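Local atomic coordinates of lysyl-trna-dependent l-ysyl-phosphatidylgycerol synthase (PDB entry 4V36), a protein that transfers lysine from lysyl-tRNA to the membrane lipid phosphatidylglycerol, a modification linked to bacterial resistance. Residues Leu64-Gly69 with Tyr95-Glu100; Ser73-Ile78 with Met102-Asp107; Leu91-Gln96 with Lys309-Arg314; Gly116-Val121 with Val305-Tyr310. All blocks are in the same frame, centred on the assembly; numbering follows the deposited sequence.

Contact 1 of 4, residues Leu64-Gly69 with Tyr95-Glu100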
# COMPACT_ATOMS: atom_id res chain seq x y z
N LEU A 64 -10.67 4.26 -1.18
CA LEU A 64 -9.36 3.79 -0.75
C LEU A 64 -8.73 4.75 0.25
O LEU A 64 -8.20 5.80 -0.12
CB LEU A 64 -8.43 3.61 -1.96
CG LEU A 64 -7.04 3.05 -1.65
CD1 LEU A 64 -7.15 1.68 -1.01
CD2 LEU A 64 -6.19 3.00 -2.91
N GLY A 65 -8.79 4.38 1.53
CA GLY A 65 -8.16 5.15 2.58
C GLY A 65 -8.90 6.42 2.95
O GLY A 65 -10.02 6.66 2.49
N ASP A 66 -8.27 7.23 3.80
CA ASP A 66 -8.81 8.53 4.17
C ASP A 66 -8.61 9.52 3.02
O ASP A 66 -7.86 9.24 2.09
CB ASP A 66 -8.13 9.04 5.45
CG ASP A 66 -8.47 8.20 6.66
OD1 ASP A 66 -9.61 8.30 7.16
OD2 ASP A 66 -7.59 7.44 7.13
N PRO A 67 -9.31 10.67 3.07
CA PRO A 67 -9.09 11.67 2.02
C PRO A 67 -7.65 12.19 1.98
O PRO A 67 -6.92 12.06 2.97
CB PRO A 67 -10.06 12.80 2.40
CG PRO A 67 -11.12 12.12 3.18
CD PRO A 67 -10.43 11.04 3.95
N SER A 68 -7.25 12.77 0.85
CA SER A 68 -5.93 13.37 0.72
C SER A 68 -6.05 14.89 0.73
O SER A 68 -7.08 15.43 0.34
CB SER A 68 -5.25 12.90 -0.56
OG SER A 68 -5.14 11.48 -0.60
N GLY A 69 -5.00 15.57 1.17
CA GLY A 69 -4.98 17.02 1.19
C GLY A 69 -5.07 17.61 2.58
O GLY A 69 -4.60 17.01 3.55
N TYR A 95 -12.14 1.84 2.78
CA TYR A 95 -11.18 0.76 2.95
C TYR A 95 -9.80 1.26 3.39
O TYR A 95 -9.23 2.15 2.77
CB TYR A 95 -11.06 -0.05 1.66
CG TYR A 95 -10.02 -1.14 1.70
CD1 TYR A 95 -10.19 -2.25 2.53
CD2 TYR A 95 -8.89 -1.08 0.91
CE1 TYR A 95 -9.24 -3.26 2.57
CE2 TYR A 95 -7.94 -2.09 0.94
CZ TYR A 95 -8.12 -3.17 1.78
OH TYR A 95 -7.17 -4.17 1.81
N GLN A 96 -9.29 0.67 4.47
CA GLN A 96 -7.99 1.02 5.05
C GLN A 96 -7.90 2.48 5.50
O GLN A 96 -7.03 3.22 5.05
CB GLN A 96 -6.85 0.72 4.07
CG GLN A 96 -6.57 -0.77 3.89
CD GLN A 96 -5.20 -1.03 3.29
OE1 GLN A 96 -4.29 -0.22 3.42
NE2 GLN A 96 -5.06 -2.17 2.62
N ILE A 97 -8.81 2.87 6.39
CA ILE A 97 -8.71 4.17 7.05
C ILE A 97 -7.97 3.99 8.36
O ILE A 97 -7.72 2.87 8.79
CB ILE A 97 -10.09 4.79 7.31
CG1 ILE A 97 -10.83 4.02 8.41
CG2 ILE A 97 -10.91 4.84 6.02
CD1 ILE A 97 -12.14 4.64 8.81
N GLU A 98 -7.62 5.10 9.01
CA GLU A 98 -6.88 5.04 10.26
C GLU A 98 -7.75 5.45 11.44
O GLU A 98 -8.78 6.10 11.26
CB GLU A 98 -5.63 5.91 10.19
CG GLU A 98 -4.66 5.49 9.09
CD GLU A 98 -3.38 6.31 9.08
OE1 GLU A 98 -3.14 7.04 10.06
OE2 GLU A 98 -2.63 6.22 8.08
N ARG A 99 -7.33 5.07 12.65
CA ARG A 99 -8.14 5.26 13.85
C ARG A 99 -8.39 6.73 14.18
O ARG A 99 -9.48 7.10 14.62
CB ARG A 99 -7.47 4.57 15.04
CG ARG A 99 -8.11 4.89 16.39
CD ARG A 99 -7.64 3.94 17.47
NE ARG A 99 -8.15 2.59 17.27
CZ ARG A 99 -9.36 2.18 17.64
NH1 ARG A 99 -10.19 3.02 18.24
NH2 ARG A 99 -9.75 0.93 17.41
N GLU A 100 -7.39 7.58 13.96
CA GLU A 100 -7.49 8.98 14.35
C GLU A 100 -8.47 9.77 13.48
O GLU A 100 -8.68 10.97 13.70
CB GLU A 100 -6.11 9.65 14.31
CG GLU A 100 -5.64 10.05 12.92
CD GLU A 100 -5.14 8.87 12.12
OE1 GLU A 100 -4.86 7.81 12.72
OE2 GLU A 100 -5.03 9.00 10.88

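Contact 2 of 4, residues Ser73-Ile78 with Met102-Asp107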
# COMPACT_ATOMS: atom_id res chain seq x y z
N SER A 73 -10.39 20.21 5.53
CA SER A 73 -11.42 20.08 4.50
C SER A 73 -11.95 18.65 4.41
O SER A 73 -12.80 18.35 3.57
CB SER A 73 -10.88 20.53 3.14
OG SER A 73 -10.54 21.91 3.15
N PHE A 74 -11.43 17.78 5.27
CA PHE A 74 -11.85 16.37 5.27
C PHE A 74 -13.33 16.18 5.62
O PHE A 74 -14.00 15.37 4.98
CB PHE A 74 -10.98 15.55 6.24
CG PHE A 74 -9.61 15.24 5.71
CD1 PHE A 74 -9.18 15.75 4.49
CD2 PHE A 74 -8.75 14.41 6.42
CE1 PHE A 74 -7.92 15.46 4.00
CE2 PHE A 74 -7.49 14.12 5.93
CZ PHE A 74 -7.08 14.64 4.73
N PRO A 75 -13.86 16.89 6.64
CA PRO A 75 -15.30 16.73 6.88
C PRO A 75 -16.14 17.20 5.69
O PRO A 75 -17.22 16.66 5.46
CB PRO A 75 -15.55 17.61 8.11
CG PRO A 75 -14.25 17.67 8.80
CD PRO A 75 -13.22 17.70 7.71
N LEU A 76 -15.65 18.20 4.96
CA LEU A 76 -16.37 18.75 3.83
C LEU A 76 -16.45 17.77 2.66
O LEU A 76 -17.52 17.56 2.09
CB LEU A 76 -15.73 20.06 3.37
CG LEU A 76 -16.35 20.72 2.14
CD1 LEU A 76 -17.83 21.01 2.38
CD2 LEU A 76 -15.60 21.99 1.77
N VAL A 77 -15.32 17.17 2.31
CA VAL A 77 -15.26 16.27 1.16
C VAL A 77 -16.02 14.97 1.43
O VAL A 77 -16.65 14.41 0.53
CB VAL A 77 -13.79 15.94 0.76
CG1 VAL A 77 -13.05 15.25 1.90
CG2 VAL A 77 -13.75 15.11 -0.51
N ILE A 78 -15.99 14.51 2.68
CA ILE A 78 -16.73 13.31 3.06
C ILE A 78 -18.22 13.58 3.01
O ILE A 78 -19.01 12.74 2.57
CB ILE A 78 -16.32 12.83 4.47
CG1 ILE A 78 -14.86 12.37 4.47
CG2 ILE A 78 -17.22 11.69 4.93
CD1 ILE A 78 -14.35 11.97 5.83
N MET A 102 -11.62 8.29 12.75
CA MET A 102 -12.89 7.59 12.94
C MET A 102 -14.04 8.54 13.23
O MET A 102 -15.20 8.23 12.93
CB MET A 102 -12.77 6.57 14.07
CG MET A 102 -12.00 5.31 13.70
SD MET A 102 -11.81 4.19 15.10
CE MET A 102 -11.02 2.79 14.31
N ALA A 103 -13.73 9.69 13.81
CA ALA A 103 -14.75 10.68 14.15
C ALA A 103 -15.44 11.23 12.91
O ALA A 103 -16.60 11.65 12.96
CB ALA A 103 -14.14 11.81 14.96
N LEU A 104 -14.72 11.23 11.79
CA LEU A 104 -15.24 11.74 10.53
C LEU A 104 -16.36 10.85 9.98
O LEU A 104 -17.28 11.33 9.32
CB LEU A 104 -14.12 11.85 9.49
CG LEU A 104 -12.96 12.80 9.81
CD1 LEU A 104 -11.86 12.66 8.77
CD2 LEU A 104 -13.45 14.23 9.87
N TYR A 105 -16.27 9.56 10.26
CA TYR A 105 -17.20 8.59 9.70
C TYR A 105 -18.26 8.15 10.71
O TYR A 105 -19.34 7.69 10.33
CB TYR A 105 -16.44 7.37 9.17
CG TYR A 105 -15.27 7.73 8.29
CD1 TYR A 105 -15.44 8.02 6.95
CD2 TYR A 105 -13.98 7.78 8.81
CE1 TYR A 105 -14.37 8.35 6.14
CE2 TYR A 105 -12.90 8.11 8.02
CZ TYR A 105 -13.10 8.39 6.68
OH TYR A 105 -12.03 8.72 5.89
N HIS A 106 -17.94 8.29 11.99
CA HIS A 106 -18.85 7.87 13.05
C HIS A 106 -20.12 8.72 13.06
O HIS A 106 -21.19 8.24 13.43
CB HIS A 106 -18.16 7.95 14.42
CG HIS A 106 -18.98 7.41 15.54
ND1 HIS A 106 -20.03 6.54 15.35
CD2 HIS A 106 -18.91 7.63 16.88
CE1 HIS A 106 -20.56 6.23 16.52
NE2 HIS A 106 -19.91 6.88 17.46
N ASP A 107 -20.00 9.98 12.65
CA ASP A 107 -21.13 10.89 12.62
C ASP A 107 -22.14 10.52 11.53
O ASP A 107 -23.29 10.95 11.57
CB ASP A 107 -20.65 12.33 12.42
CG ASP A 107 -19.88 12.86 13.61
OD1 ASP A 107 -20.18 12.44 14.75
OD2 ASP A 107 -18.98 13.70 13.42

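Contact 3 of 4, residues Leu91-Gln96 with Lys309-Arg314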
# COMPACT_ATOMS: atom_id res chain seq x y z
N LEU A 91 -24.29 2.71 -1.94
CA LEU A 91 -23.71 2.44 -0.63
C LEU A 91 -22.22 2.75 -0.67
O LEU A 91 -21.53 2.39 -1.62
CB LEU A 91 -23.95 0.99 -0.22
CG LEU A 91 -23.42 0.56 1.15
CD1 LEU A 91 -24.15 1.29 2.27
CD2 LEU A 91 -23.54 -0.95 1.32
N VAL A 92 -21.71 3.41 0.36
CA VAL A 92 -20.31 3.82 0.38
C VAL A 92 -19.50 3.05 1.42
O VAL A 92 -19.88 2.97 2.58
CB VAL A 92 -20.16 5.32 0.64
CG1 VAL A 92 -18.70 5.71 0.68
CG2 VAL A 92 -20.90 6.11 -0.43
N ILE A 93 -18.38 2.49 0.97
CA ILE A 93 -17.49 1.74 1.84
C ILE A 93 -16.11 2.40 1.87
O ILE A 93 -15.60 2.83 0.84
CB ILE A 93 -17.34 0.28 1.38
CG1 ILE A 93 -18.72 -0.35 1.17
CG2 ILE A 93 -16.53 -0.53 2.38
CD1 ILE A 93 -18.68 -1.68 0.43
N PHE A 94 -15.52 2.50 3.06
CA PHE A 94 -14.18 3.07 3.20
C PHE A 94 -13.19 1.97 3.58
O PHE A 94 -13.36 1.27 4.57
CB PHE A 94 -14.17 4.18 4.25
CG PHE A 94 -15.01 5.37 3.88
CD1 PHE A 94 -16.35 5.43 4.21
CD2 PHE A 94 -14.45 6.44 3.19
CE1 PHE A 94 -17.13 6.52 3.86
CE2 PHE A 94 -15.22 7.54 2.85
CZ PHE A 94 -16.56 7.58 3.18
N TYR A 95 -12.14 1.84 2.78
CA TYR A 95 -11.18 0.76 2.95
C TYR A 95 -9.80 1.26 3.39
O TYR A 95 -9.23 2.15 2.77
CB TYR A 95 -11.06 -0.05 1.66
CG TYR A 95 -10.02 -1.14 1.70
CD1 TYR A 95 -10.19 -2.25 2.53
CD2 TYR A 95 -8.89 -1.08 0.91
CE1 TYR A 95 -9.24 -3.26 2.57
CE2 TYR A 95 -7.94 -2.09 0.94
CZ TYR A 95 -8.12 -3.17 1.78
OH TYR A 95 -7.17 -4.17 1.81
N GLN A 96 -9.29 0.67 4.47
CA GLN A 96 -7.99 1.02 5.05
C GLN A 96 -7.90 2.48 5.50
O GLN A 96 -7.03 3.22 5.05
CB GLN A 96 -6.85 0.72 4.07
CG GLN A 96 -6.57 -0.77 3.89
CD GLN A 96 -5.20 -1.03 3.29
OE1 GLN A 96 -4.29 -0.22 3.42
NE2 GLN A 96 -5.06 -2.17 2.62
N LYS A 309 -5.14 -0.46 10.47
CA LYS A 309 -5.96 0.01 9.36
C LYS A 309 -7.36 -0.58 9.50
O LYS A 309 -7.51 -1.74 9.89
CB LYS A 309 -5.33 -0.38 8.02
CG LYS A 309 -3.86 -0.01 7.89
CD LYS A 309 -3.63 1.01 6.80
CE LYS A 309 -4.28 2.34 7.13
NZ LYS A 309 -4.00 3.36 6.08
N TYR A 310 -8.38 0.21 9.18
CA TYR A 310 -9.75 -0.20 9.45
C TYR A 310 -10.67 -0.13 8.24
O TYR A 310 -10.45 0.67 7.33
CB TYR A 310 -10.34 0.66 10.58
CG TYR A 310 -9.58 0.57 11.88
CD1 TYR A 310 -8.49 1.39 12.14
CD2 TYR A 310 -9.96 -0.34 12.86
CE1 TYR A 310 -7.80 1.31 13.33
CE2 TYR A 310 -9.27 -0.43 14.06
CZ TYR A 310 -8.19 0.40 14.28
OH TYR A 310 -7.50 0.31 15.47
N LEU A 311 -11.69 -0.98 8.24
CA LEU A 311 -12.75 -0.92 7.25
C LEU A 311 -13.94 -0.18 7.84
O LEU A 311 -14.41 -0.51 8.93
CB LEU A 311 -13.16 -2.32 6.80
CG LEU A 311 -14.29 -2.40 5.77
CD1 LEU A 311 -13.80 -1.95 4.41
CD2 LEU A 311 -14.85 -3.81 5.69
N ALA A 312 -14.43 0.83 7.13
CA ALA A 312 -15.61 1.56 7.58
C ALA A 312 -16.85 1.10 6.82
O ALA A 312 -16.96 1.30 5.61
CB ALA A 312 -15.41 3.06 7.42
N TYR A 313 -17.77 0.47 7.55
CA TYR A 313 -18.99 -0.07 6.96
C TYR A 313 -20.20 0.36 7.77
O TYR A 313 -20.06 0.90 8.87
CB TYR A 313 -18.91 -1.60 6.88
CG TYR A 313 -18.82 -2.26 8.24
CD1 TYR A 313 -17.60 -2.35 8.91
CD2 TYR A 313 -19.94 -2.80 8.85
CE1 TYR A 313 -17.51 -2.95 10.15
CE2 TYR A 313 -19.86 -3.40 10.09
CZ TYR A 313 -18.65 -3.48 10.74
OH TYR A 313 -18.57 -4.08 11.97
N ARG A 314 -21.40 0.13 7.24
CA ARG A 314 -22.61 0.55 7.93
C ARG A 314 -23.35 -0.62 8.57
O ARG A 314 -23.67 -0.58 9.76
CB ARG A 314 -23.54 1.28 6.96
CG ARG A 314 -22.89 2.47 6.26
CD ARG A 314 -23.92 3.46 5.74
NE ARG A 314 -24.53 4.24 6.81
CZ ARG A 314 -25.73 3.98 7.33
NH1 ARG A 314 -26.46 2.98 6.86
NH2 ARG A 314 -26.21 4.74 8.30

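Contact 4 of 4, residues Gly116-Val121 with Val305-Tyr310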
# COMPACT_ATOMS: atom_id res chain seq x y z
N GLY A 116 -6.00 -4.98 9.79
CA GLY A 116 -4.63 -5.38 10.07
C GLY A 116 -3.83 -4.20 10.56
O GLY A 116 -4.39 -3.15 10.89
N GLU A 117 -2.51 -4.36 10.63
CA GLU A 117 -1.64 -3.29 11.10
C GLU A 117 -0.44 -3.10 10.17
O GLU A 117 0.12 -4.08 9.67
CB GLU A 117 -1.17 -3.57 12.53
CG GLU A 117 -2.26 -3.45 13.58
CD GLU A 117 -1.81 -3.93 14.95
OE1 GLU A 117 -1.29 -5.06 15.05
OE2 GLU A 117 -1.99 -3.17 15.93
N GLU A 118 -0.07 -1.85 9.95
CA GLU A 118 1.11 -1.53 9.15
C GLU A 118 2.36 -1.55 10.01
O GLU A 118 2.39 -0.96 11.09
CB GLU A 118 0.95 -0.17 8.47
CG GLU A 118 -0.05 -0.14 7.33
CD GLU A 118 -0.12 1.22 6.66
OE1 GLU A 118 0.33 2.21 7.27
OE2 GLU A 118 -0.63 1.29 5.52
N ALA A 119 3.40 -2.22 9.52
CA ALA A 119 4.67 -2.29 10.24
C ALA A 119 5.50 -1.05 9.96
O ALA A 119 5.99 -0.85 8.84
CB ALA A 119 5.43 -3.55 9.85
N ILE A 120 5.67 -0.21 10.98
CA ILE A 120 6.46 1.01 10.85
C ILE A 120 7.79 0.86 11.57
O ILE A 120 7.84 0.82 12.79
CB ILE A 120 5.71 2.23 11.41
CG1 ILE A 120 4.28 2.27 10.87
CG2 ILE A 120 6.46 3.51 11.08
CD1 ILE A 120 4.20 2.32 9.36
N VAL A 121 8.87 0.79 10.79
CA VAL A 121 10.20 0.58 11.35
C VAL A 121 10.95 1.89 11.57
O VAL A 121 11.10 2.69 10.65
CB VAL A 121 11.05 -0.33 10.43
CG1 VAL A 121 12.47 -0.45 10.96
CG2 VAL A 121 10.41 -1.70 10.32
N VAL A 305 6.61 -0.40 14.93
CA VAL A 305 5.46 0.13 15.63
C VAL A 305 4.22 -0.11 14.77
O VAL A 305 4.12 0.41 13.66
CB VAL A 305 5.60 1.63 15.93
CG1 VAL A 305 4.35 2.15 16.64
CG2 VAL A 305 6.84 1.89 16.78
N TRP A 306 3.28 -0.90 15.28
CA TRP A 306 2.11 -1.28 14.50
C TRP A 306 1.09 -0.15 14.41
O TRP A 306 0.74 0.46 15.41
CB TRP A 306 1.46 -2.53 15.10
CG TRP A 306 2.35 -3.73 15.11
CD1 TRP A 306 2.98 -4.27 16.20
CD2 TRP A 306 2.73 -4.53 13.99
NE1 TRP A 306 3.72 -5.36 15.81
CE2 TRP A 306 3.59 -5.54 14.46
CE3 TRP A 306 2.43 -4.48 12.62
CZ2 TRP A 306 4.14 -6.50 13.62
CZ3 TRP A 306 2.98 -5.44 11.79
CH2 TRP A 306 3.82 -6.44 12.29
N ARG A 307 0.64 0.12 13.19
CA ARG A 307 -0.40 1.12 12.97
C ARG A 307 -1.61 0.48 12.28
O ARG A 307 -1.53 0.07 11.13
CB ARG A 307 0.12 2.29 12.13
CG ARG A 307 -0.91 3.39 11.90
CD ARG A 307 -0.27 4.71 11.52
NE ARG A 307 0.36 4.68 10.21
CZ ARG A 307 1.63 5.00 9.97
NH1 ARG A 307 2.42 5.38 10.97
NH2 ARG A 307 2.11 4.94 8.74
N GLY A 308 -2.72 0.41 13.01
CA GLY A 308 -3.90 -0.28 12.53
C GLY A 308 -4.61 0.37 11.36
O GLY A 308 -4.67 1.60 11.26
N LYS A 309 -5.14 -0.46 10.47
CA LYS A 309 -5.96 0.01 9.36
C LYS A 309 -7.36 -0.58 9.50
O LYS A 309 -7.51 -1.74 9.89
CB LYS A 309 -5.33 -0.38 8.02
CG LYS A 309 -3.86 -0.01 7.89
CD LYS A 309 -3.63 1.01 6.80
CE LYS A 309 -4.28 2.34 7.13
NZ LYS A 309 -4.00 3.36 6.08
N TYR A 310 -8.38 0.21 9.18
CA TYR A 310 -9.75 -0.20 9.45
C TYR A 310 -10.67 -0.13 8.24
O TYR A 310 -10.45 0.67 7.33
CB TYR A 310 -10.34 0.66 10.58
CG TYR A 310 -9.58 0.57 11.88
CD1 TYR A 310 -8.49 1.39 12.14
CD2 TYR A 310 -9.96 -0.34 12.86
CE1 TYR A 310 -7.80 1.31 13.33
CE2 TYR A 310 -9.27 -0.43 14.06
CZ TYR A 310 -8.19 0.40 14.28
OH TYR A 310 -7.50 0.31 15.47

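Contact 1 of 4, residues Leu64-Gly69 with Tyr95-Glu100
The amide N of G65 donates to Y95 O across a short 2.6 Å, almost in line with the carbonyl, although the bond is bent at the hydrogen (143°). It belongs to the parallel pairing of L64 with Y95 in a beta-alpha-beta unit made of strand 60-69, helix 74-87 and strand 91-97. The two chains stay close through G65 and D66 and diverge from P67 on, consistent with the splayed parallel strands of the GNAT (acetyltransferase) fold to whose clan the protein belongs. The second chain turns a corner at Q96, while G65 has a positive phi of 75°, which glycine adopts readily, and G65 CA makes a C-H...O contact of 3.3 Å with Q96 O. Q96 and I97 form a G1 beta bulge against Y310. L64 and Y95 run alongside one another in the same direction. L64 chi2 of 60° turns CD1 to the edge of the ring, 3.8 Å from Y95 CD2. In this buried position the leucine methyl packs against the ring edge, and S182 touches both residues. D66 makes the last tie before the chains diverge. Its side chain crosses that of I97 at about a right angle, OD1 lying 3.5 Å from I97 CB, while OD2 uses its syn lone pair to accept from E98 N at 3.0 Å. An aspartate is short enough to serve a backbone amide this close. The carboxylate of D101 lies near OD2, which would tend to raise the proton affinity of the pair. The other oxygen, D66 OD1, is hydrogen-bonded to the hydroxyl of Y105.

Contact 2 of 4, residues Ser73-Ile78 with Met102-Asp107
I78 CD1 approaches the Y105 ring at CE1, 3.6 Å away, while one face of the same ring carries CB of its own neighbour L104, displaced toward the rim. Elsewhere the ring meets that of F94, the two planes inclined at about 55°. The second flat group, F74, turns its ring away toward P67, and its CB is what L104 CD1 touches, at 3.9 Å. L104 is the centre of the contact. Its two methyls divide between F74 and P75: CD1 goes to F74 and is also near I78 CD1, and CD2 lies 3.7 Å from P75 CG. The side chain of I78 crosses those of L104 and Y105 at about a right angle and sets CD1 3.7 Å from L104 CB. That reach comes from an extended chi2 (176°), which carries I78 CD1 outward between the two. The fork of leucine lets one residue meet three, and the long isoleucine spans two partners at once. P75 is at ease in the first turn, where an amide proton would find no acceptor earlier in the helix. The contact is wholly apolar; the polar end of Y105, its OH, is hydrogen-bonded to D66. The opposing helix is short and weakly bonded, M102 O accepting from both Y105 N and H106 N. The axes of 74-78 and 102-106 pass 10.4 Å apart at -36°. In this GNAT-like domain the connecting helix of a beta-alpha-beta unit packs beside the short helix that follows its second strand, with P67 of strand 60-69 against both.

Contact 3 of 4, residues Leu91-Gln96 with Lys309-Arg314
L311 and Y95 cross at about a right angle on one face of an antiparallel strand pair. L311 CD1 comes to the edge of the ring, 4.1 Å from Y95 CD1. The same methyl lies obliquely against I93, 3.7 Å from I93 CG2, and sits 3.3 Å from F94 O, a tight fit over the backbone. Leucine suits the place because a single branch meets two side chains and a carbonyl together. On the other face F94 and A312 stand opposite each other as a hydrogen-bonded pair, their CB atoms 3.6 Å apart. The small alanine fits beside the base of the phenylalanine, whose ring leads away from it. Between them F94 N and A312 N each donate to the other's O, the second bond being the shorter at 2.8 Å; both acceptors are approached in the carbonyl plane. At the bulge at Q96 a side chain adds to the backbone pairing. K309 bends at chi2 (-116°, well away from a staggered value) and at chi3, which turn CD and CE toward Q96; the extended last torsion then carries NZ to Q96 O at 3.2 Å. The ammonium comes from above the carbonyl plane, 54° out of it, and K309 CD rests against Q96 OE1. At the opposite end the aliphatic part of R314 lies against L91 CD1. Strand 91-97 is flanked on its far edge by strand 60-69, and strand 305-313 by strand 111-122; helix 319-330 packs on I93, Y95 and L311, while Y105 and Y110 meet the F94 ring on the other side.

Contact 4 of 4, residues Gly116-Val121 with Val305-Tyr310
Five antiparallel pairs, from G116 with K309 to I120 with V305, join strands whose directions lie at 145°, a marked twist, through backbone bonds such as E118 N to R307 O at 2.7 Å; E117 and G308 come within 4.0 Å, CA to CA. E117, A119 and W306 share one face. The E117 carboxylate lies nearly parallel to the indole plane (13°), with CD 3.6 Å from W306 CB. The small A119 accommodates the far end of the indole, its CB 3.7 Å from W306 CZ3. E117 is also bound by R296, which makes a cation-pi contact with W306, and by K114. On the other face E118 sits between two bases: OE1 forms a salt bridge with R307 NH2 at 3.6 Å, the two planes steeply inclined at 71°, and OE2 makes a long one with K309 NZ. N257 holds OE1 as well. I120 CD1, 3.4 Å from R307 NH2 and over one face, probably shields the guanidinium, whose charge E118 and E220 would balance. The twisted antiparallel ladder sets strand 305-313, from near the C terminus, into the central sheet of this GNAT-related lysyltransferase domain, and the charge network spans one face.

Followed from the N terminus, the chain first reaches contact 1, which closes the beta-alpha-beta unit between residues 64 and 100. Contact 2 opens within that loop and closes after it, at 107, so the two cross, and they touch through D66 and Y105. Contact 3 opens at 91, inside the span of contact 2, and so crosses it; it spans more than two hundred residues to bring strand 305-313 beside strand 91-97, and contact 1 shares Y95 and Q96 with it. Contact 4 opens at 116, after contacts 1 and 2 are complete, and lies within the span of contact 3. Together they join strands 60-69, 91-97, 305-313 and 111-122 in that order, with contact 2 setting two helices together.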